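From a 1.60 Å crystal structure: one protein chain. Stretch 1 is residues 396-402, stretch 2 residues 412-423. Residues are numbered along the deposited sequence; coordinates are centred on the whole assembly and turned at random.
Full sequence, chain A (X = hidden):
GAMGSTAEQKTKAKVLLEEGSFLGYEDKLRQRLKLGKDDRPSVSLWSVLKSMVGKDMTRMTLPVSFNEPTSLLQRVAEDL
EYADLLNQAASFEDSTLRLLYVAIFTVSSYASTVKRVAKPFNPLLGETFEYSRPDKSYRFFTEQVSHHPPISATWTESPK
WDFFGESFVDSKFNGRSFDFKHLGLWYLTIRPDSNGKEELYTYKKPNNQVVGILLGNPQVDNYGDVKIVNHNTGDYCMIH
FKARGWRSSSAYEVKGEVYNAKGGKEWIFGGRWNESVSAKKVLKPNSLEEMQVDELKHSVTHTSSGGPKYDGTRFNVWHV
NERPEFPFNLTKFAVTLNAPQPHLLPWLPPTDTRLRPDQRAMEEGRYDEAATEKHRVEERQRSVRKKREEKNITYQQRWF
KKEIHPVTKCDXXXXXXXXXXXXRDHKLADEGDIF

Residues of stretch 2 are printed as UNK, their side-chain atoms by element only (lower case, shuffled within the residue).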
# COMPACT_ATOMS: atom_id res chain seq x y z
N GLN A 396 9.95 13.51 17.79
CA GLN A 396 10.63 13.59 16.50
C GLN A 396 10.62 12.21 15.85
O GLN A 396 11.00 11.21 16.47
CB GLN A 396 12.06 14.10 16.65
CG GLN A 396 12.15 15.56 17.10
CD GLN A 396 13.57 15.99 17.42
OE1 GLN A 396 14.42 15.17 17.75
NE2 GLN A 396 13.82 17.30 17.33
N GLN A 397 10.19 12.17 14.60
CA GLN A 397 10.32 10.97 13.79
C GLN A 397 11.79 10.64 13.58
O GLN A 397 12.65 11.52 13.60
CB GLN A 397 9.64 11.18 12.43
CG GLN A 397 8.12 11.36 12.51
CD GLN A 397 7.70 12.73 13.00
OE1 GLN A 397 8.46 13.70 12.92
NE2 GLN A 397 6.48 12.83 13.49
N ARG A 398 12.08 9.36 13.36
CA ARG A 398 13.47 8.95 13.22
C ARG A 398 13.98 9.00 11.79
O ARG A 398 15.12 9.42 11.56
CB ARG A 398 13.64 7.53 13.77
CG ARG A 398 15.04 6.99 13.60
CD ARG A 398 15.23 5.72 14.42
NE ARG A 398 15.13 6.00 15.85
CZ ARG A 398 14.28 5.41 16.69
NH1 ARG A 398 13.44 4.49 16.26
NH2 ARG A 398 14.29 5.76 17.97
N TRP A 399 13.16 8.62 10.82
CA TRP A 399 13.64 8.36 9.47
C TRP A 399 13.01 9.27 8.42
O TRP A 399 13.42 9.20 7.26
CB TRP A 399 13.38 6.90 9.09
CG TRP A 399 13.94 5.91 10.08
CD1 TRP A 399 13.24 5.10 10.93
CD2 TRP A 399 15.32 5.66 10.34
NE1 TRP A 399 14.11 4.35 11.70
CE2 TRP A 399 15.39 4.69 11.36
CE3 TRP A 399 16.52 6.17 9.82
CZ2 TRP A 399 16.61 4.20 11.85
CZ3 TRP A 399 17.72 5.69 10.31
CH2 TRP A 399 17.76 4.72 11.31
N PHE A 400 12.04 10.10 8.81
CA PHE A 400 11.37 11.04 7.93
C PHE A 400 11.27 12.39 8.64
O PHE A 400 11.27 12.46 9.87
CB PHE A 400 9.93 10.59 7.58
CG PHE A 400 9.86 9.33 6.76
CD1 PHE A 400 9.93 8.09 7.38
CD2 PHE A 400 9.63 9.39 5.39
CE1 PHE A 400 9.84 6.91 6.61
CE2 PHE A 400 9.53 8.23 4.62
CZ PHE A 400 9.64 6.99 5.24
N LYS A 401 11.16 13.45 7.84
CA LYS A 401 10.87 14.78 8.35
C LYS A 401 9.86 15.44 7.43
O LYS A 401 9.96 15.32 6.21
CB LYS A 401 12.13 15.65 8.45
CG LYS A 401 11.83 17.09 8.86
CD LYS A 401 13.02 17.78 9.51
CE LYS A 401 12.61 19.15 10.06
NZ LYS A 401 13.55 19.66 11.10
N LYS A 402 8.89 16.14 8.01
CA LYS A 402 7.90 16.82 7.19
C LYS A 402 8.54 18.01 6.49
O LYS A 402 9.21 18.84 7.13
CB LYS A 402 6.72 17.26 8.04
CG LYS A 402 5.54 17.81 7.23
CD LYS A 402 4.41 18.32 8.13
CE LYS A 402 3.57 17.18 8.69
NZ LYS A 402 2.63 16.64 7.66
N UNK A 412 4.89 16.91 2.80
CA UNK A 412 5.09 15.48 2.62
C UNK A 412 6.15 15.01 3.59
O UNK A 412 6.87 15.82 4.20
c UNK A 412 5.47 15.14 1.17
c UNK A 412 9.10 14.61 0.16
c UNK A 412 6.92 15.41 0.81
o UNK A 412 10.89 16.13 -0.19
c UNK A 412 7.43 16.71 0.79
c UNK A 412 9.57 15.90 0.14
c UNK A 412 8.74 16.95 0.46
c UNK A 412 7.78 14.38 0.49
N UNK A 413 6.24 13.70 3.77
CA UNK A 413 7.23 13.11 4.67
C UNK A 413 8.45 12.74 3.86
O UNK A 413 8.41 11.80 3.06
c UNK A 413 4.13 13.56 9.40
n UNK A 413 3.48 12.70 7.14
c UNK A 413 5.53 12.30 6.31
c UNK A 413 6.77 13.09 8.46
c UNK A 413 4.19 12.25 6.05
c UNK A 413 6.64 11.91 5.39
c UNK A 413 6.53 13.61 9.73
c UNK A 413 5.67 12.83 7.63
c UNK A 413 5.23 13.84 10.19
c UNK A 413 4.37 13.05 8.13
N UNK A 414 9.53 13.49 4.05
CA UNK A 414 10.76 13.30 3.28
C UNK A 414 11.66 12.31 4.01
O UNK A 414 12.13 12.58 5.13
c UNK A 414 11.47 14.63 3.08
c UNK A 414 12.67 14.53 2.15
c UNK A 414 13.30 15.90 1.93
c UNK A 414 14.35 15.86 0.84
n UNK A 414 15.46 14.94 1.18
N UNK A 415 11.90 11.16 3.39
CA UNK A 415 12.86 10.19 3.89
C UNK A 415 14.22 10.86 4.06
O UNK A 415 14.67 11.59 3.18
c UNK A 415 14.93 7.58 2.48
c UNK A 415 12.92 9.03 2.89
c UNK A 415 14.40 6.01 4.68
c UNK A 415 13.84 7.89 3.27
c UNK A 415 15.50 5.73 3.88
c UNK A 415 13.56 7.09 4.36
c UNK A 415 15.76 6.52 2.77
N UNK A 416 14.87 10.64 5.21
CA UNK A 416 16.14 11.32 5.45
C UNK A 416 17.34 10.60 4.83
O UNK A 416 18.46 11.10 4.95
o UNK A 416 16.86 9.22 7.27
c UNK A 416 16.53 10.30 7.77
c UNK A 416 16.38 11.57 6.95
n UNK A 416 16.29 10.43 9.07
N UNK A 417 17.12 9.49 4.14
CA UNK A 417 18.18 8.80 3.41
C UNK A 417 19.15 8.00 4.24
O UNK A 417 20.13 7.49 3.69
N UNK A 418 18.90 7.84 5.54
CA UNK A 418 19.87 7.22 6.44
C UNK A 418 19.59 5.76 6.75
O UNK A 418 20.51 5.03 7.13
o UNK A 418 21.51 9.78 9.54
o UNK A 418 22.49 10.10 7.58
c UNK A 418 20.23 9.44 7.59
c UNK A 418 21.50 9.81 8.29
c UNK A 418 19.91 7.98 7.77
N UNK A 419 18.34 5.31 6.62
CA UNK A 419 17.96 4.01 7.19
C UNK A 419 18.80 2.88 6.61
O UNK A 419 19.34 2.05 7.36
c UNK A 419 16.48 3.75 6.96
c UNK A 419 15.79 2.13 8.75
c UNK A 419 15.21 -0.15 8.28
c UNK A 419 15.38 0.87 9.19
c UNK A 419 15.88 1.32 6.50
c UNK A 419 15.46 0.05 6.94
o UNK A 419 14.78 -1.38 8.75
c UNK A 419 16.04 2.38 7.41
N UNK A 420 18.89 2.80 5.29
CA UNK A 420 19.53 1.63 4.69
C UNK A 420 21.03 1.64 4.92
O UNK A 420 21.62 0.57 5.14
c UNK A 420 15.62 0.41 2.78
c UNK A 420 16.79 2.31 2.64
c UNK A 420 17.34 -1.20 3.36
c UNK A 420 14.64 -0.57 2.77
c UNK A 420 16.36 -2.18 3.35
c UNK A 420 15.01 -1.85 3.07
n UNK A 420 15.54 1.75 2.53
c UNK A 420 19.19 1.55 3.20
c UNK A 420 16.98 0.12 3.07
c UNK A 420 17.71 1.35 2.96
N UNK A 421 21.67 2.82 4.92
CA UNK A 421 23.10 2.87 5.21
C UNK A 421 23.38 2.48 6.66
O UNK A 421 24.29 1.69 6.94
c UNK A 421 24.09 6.03 3.17
c UNK A 421 23.72 7.14 4.12
n UNK A 421 24.29 8.45 3.66
c UNK A 421 23.37 4.73 3.51
c UNK A 421 23.64 4.27 4.92
N UNK A 422 22.61 3.03 7.60
CA UNK A 422 22.82 2.67 9.00
C UNK A 422 22.52 1.19 9.22
O UNK A 422 23.16 0.55 10.05
o UNK A 422 21.27 5.33 11.92
n UNK A 422 21.73 7.17 10.73
c UNK A 422 21.97 3.54 9.91
c UNK A 422 21.71 5.86 10.90
c UNK A 422 22.27 5.02 9.76
N UNK A 423 21.54 0.65 8.50
CA UNK A 423 21.26 -0.78 8.56
C UNK A 423 22.44 -1.59 8.03
O UNK A 423 22.87 -2.57 8.66
c UNK A 423 19.99 -1.06 7.76
n UNK A 423 19.50 -4.75 5.05
c UNK A 423 18.35 -4.90 5.70
c UNK A 423 19.55 -2.52 7.64
n UNK A 423 17.86 -3.90 6.42
n UNK A 423 17.70 -6.04 5.61
c UNK A 423 18.48 -2.59 6.56

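Position 412 carries one carbon leading to a six-carbon ring that bears a single oxygen. Its CB points away from stretch 1 and its ring plays no direct part, so the ring and its oxygen alone make it Tyr412. Its backbone O receives a CA-H...O contact from Lys402 CA at 3.3 Å.

At position 413 one carbon leads to fused five- and six-membered rings of eight carbons and one nitrogen, an indole; Lys402 CB lies over one face, 4.2 Å from the centroid of the six-membered ring. This is Trp413. Gln397 CD approaches Trp413 CZ3 to 3.6 Å. The aliphatic part of a lysine thus packs on an aromatic surface.

Position 414 has four carbons in a row ending in nitrogen, and its side chain shares a sheet face with that of Lys401: Lys414. The two backbones form a reciprocal pair of hydrogen bonds, Lys401 N to Lys414 O at 3.0 Å and Lys414 N to Lys401 O at 2.9 Å.

Position 415 shows one carbon and an unsubstituted six-carbon ring, whose edge is directed toward the face of the Phe400 ring, with centroids 5.7 Å apart and planes at 61°; hence Phe415. It is bridged to Phe400, and both rings are buried.

Position 416 has two carbons, the second carrying one oxygen and one nitrogen. The nitrogen lies 2.9 Å from Arg398 O and the oxygen accepts from the backbone N of 418, as expected of an amide; this is Asn416. The bond from Asn416 ND2 to Arg398 O is weak, its angle only 123°, whereas Asn416 N donates to Trp399 O at 2.9 Å with good geometry.

Position 417 has no side-chain atoms and makes no contact with stretch 1; it is Gly417. Its phi of 76° favours glycine.

Position 418 has three carbons, the third carrying two oxygens, a carboxylate, and its CB lies 4.1 Å from Trp399 CZ3: Glu418. Its N is the donor to Asn416 OD1, at 3.0 Å.

Position 419 again has a six-carbon ring with one oxygen, and the edge of this ring meets the face of Trp399, planes at 84°. This is Tyr419, with Trp399 CE2 and Tyr419 CD1 3.7 Å apart.

Position 420 is another indole on one carbon, and position 421 has four carbons ending in nitrogen; neither touches stretch 1. They are Trp420 and Lys421.

At position 422 three carbons end in one oxygen and one nitrogen, and the oxygen sits 3.6 Å from Trp399 CH2, at the indole edge. This is Gln422.

Position 423 has three carbons, a nitrogen, then a carbon with two more nitrogens, a group that leads away to partners elsewhere in the structure: Arg423.

The contact, burying 732 Å² in all, joins an antiparallel strand pair to a turn and helix. Backbone hydrogen bonds set the register, Phe400, Lys402, Trp413 and Phe415 pack on one face of the sheet, and beyond the strands Trp399 reaches across to Tyr419 and Gln422 on the helix.

Stretch 2 (412-423) YWKFNGEYWKQR
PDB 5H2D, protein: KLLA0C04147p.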